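Local coordinates for putative zinc protease (Bordetella pertussis, PDB 3IH6), which is a probable zinc-dependent metalloendopeptidase of the peptidase M16 family, represented here by one domain cut from a longer chain, at residues E[155-158]-E[159-162]. Residues are numbered along the deposited sequence; the frame is centred on the assembly and turned at random.
Sequences WRLF and FLQR
Phe158 and Phe159 meet as a T-shaped (edge-to-face) pair on one flank of a helix, near the start of helix 157-167. The edge of Phe158 points into the face of Phe159, with ring planes at 71° and centroids 5.0 Å apart. Phe158 CD2 is the bump: it sits over the centre of the Phe159 ring, 3.7 Å from Phe159 CZ. Two different first torsions bring the rings together. Phe158 carries CG opposite its backbone N (chi1 179°), whereas Phe159 keeps CG beside its own. Trp155 approaches Phe159 obliquely, its CZ3 4.4 Å from Phe159 CD2.

On another flank the leucines meet longer polar side chains. Leu157 CD2 lies between two side chains of the next turn, 4.1 Å from Leu160 CD2 and 4.0 Å from Gln161 NE2. That NE2 also makes a weak hydrogen bond to Ala36 O. Gln161 runs alongside Leu157, and Gln161 backbone N makes a nearly straight bond to Leu157 O (2.8 Å, 167°). Leu160 N bonds to Arg156 O at 2.9 Å. Leu160 also lies beside Arg156, whose NH1 forms a salt bridge with Asp154.

Helices 118-136 and 139-152 pack against Phe158, which also stacks on Trp132. Phe159 reaches Leu26 of a second subunit. The bonds from Leu160 N and Gln161 N are the i to i+4 pattern of an alpha-helix, here at the edge of an M16-family alpha+beta domain.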
# COMPACT_ATOMS: atom_id res chain seq x y z
N TRP E 155 -20.44 -3.47 17.28
CA TRP E 155 -19.29 -4.19 16.73
C TRP E 155 -19.72 -5.25 15.71
O TRP E 155 -18.98 -5.56 14.79
CB TRP E 155 -18.48 -4.85 17.83
CG TRP E 155 -19.17 -6.00 18.45
CD1 TRP E 155 -19.97 -5.96 19.55
CD2 TRP E 155 -19.13 -7.37 18.02
NE1 TRP E 155 -20.45 -7.23 19.84
CE2 TRP E 155 -19.95 -8.11 18.92
CE3 TRP E 155 -18.48 -8.06 16.97
CZ2 TRP E 155 -20.13 -9.50 18.81
CZ3 TRP E 155 -18.67 -9.44 16.85
CH2 TRP E 155 -19.48 -10.15 17.77
N ARG E 156 -20.91 -5.82 15.92
CA ARG E 156 -21.48 -6.80 15.00
C ARG E 156 -21.58 -6.32 13.54
O ARG E 156 -21.42 -7.14 12.63
CB ARG E 156 -22.85 -7.29 15.47
CG ARG E 156 -22.85 -8.17 16.75
CD ARG E 156 -24.26 -8.36 17.29
NE ARG E 156 -25.12 -7.29 16.77
CZ ARG E 156 -26.36 -7.45 16.33
NH1 ARG E 156 -27.03 -6.40 15.85
NH2 ARG E 156 -26.93 -8.66 16.36
N LEU E 157 -21.80 -5.03 13.33
CA LEU E 157 -21.91 -4.49 11.97
C LEU E 157 -20.83 -4.92 10.93
O LEU E 157 -21.16 -5.20 9.75
CB LEU E 157 -22.10 -2.96 11.99
CG LEU E 157 -23.40 -2.49 12.67
CD1 LEU E 157 -23.37 -0.99 12.88
CD2 LEU E 157 -24.58 -2.89 11.80
N PHE E 158 -19.56 -4.98 11.34
CA PHE E 158 -18.50 -5.45 10.42
C PHE E 158 -18.90 -6.75 9.73
O PHE E 158 -18.77 -6.88 8.50
CB PHE E 158 -17.14 -5.60 11.11
CG PHE E 158 -16.06 -6.11 10.19
CD1 PHE E 158 -15.69 -5.38 9.07
CD2 PHE E 158 -15.47 -7.33 10.41
CE1 PHE E 158 -14.73 -5.85 8.20
CE2 PHE E 158 -14.49 -7.81 9.53
CZ PHE E 158 -14.13 -7.06 8.42
N PHE E 159 -19.45 -7.69 10.50
CA PHE E 159 -19.89 -8.94 9.94
C PHE E 159 -21.30 -8.92 9.40
O PHE E 159 -21.60 -9.58 8.39
CB PHE E 159 -19.73 -10.07 10.97
CG PHE E 159 -18.33 -10.29 11.36
CD1 PHE E 159 -17.45 -10.97 10.51
CD2 PHE E 159 -17.85 -9.77 12.55
CE1 PHE E 159 -16.13 -11.16 10.88
CE2 PHE E 159 -16.54 -9.97 12.91
CZ PHE E 159 -15.68 -10.67 12.06
N LEU E 160 -22.17 -8.17 10.06
CA LEU E 160 -23.58 -8.15 9.70
C LEU E 160 -23.78 -7.48 8.35
O LEU E 160 -24.58 -7.98 7.54
CB LEU E 160 -24.45 -7.50 10.79
CG LEU E 160 -25.95 -7.28 10.52
CD1 LEU E 160 -26.75 -8.57 10.23
CD2 LEU E 160 -26.59 -6.50 11.70
N GLN E 161 -23.04 -6.38 8.09
CA GLN E 161 -23.16 -5.64 6.83
C GLN E 161 -22.79 -6.58 5.69
O GLN E 161 -23.50 -6.65 4.69
CB GLN E 161 -22.30 -4.34 6.79
CG GLN E 161 -22.62 -3.17 7.78
CD GLN E 161 -24.07 -2.67 7.77
OE1 GLN E 161 -25.00 -3.42 7.51
NE2 GLN E 161 -24.26 -1.37 8.08
N ARG E 162 -21.72 -7.35 5.88
CA ARG E 162 -21.32 -8.38 4.92
C ARG E 162 -22.45 -9.37 4.65
O ARG E 162 -22.74 -9.68 3.49
CB ARG E 162 -20.08 -9.14 5.44
CG ARG E 162 -19.31 -9.90 4.36
CD ARG E 162 -19.76 -11.33 4.25
NE ARG E 162 -19.37 -12.05 5.45
CZ ARG E 162 -18.68 -13.18 5.44
NH1 ARG E 162 -18.36 -13.76 6.60
NH2 ARG E 162 -18.32 -13.74 4.29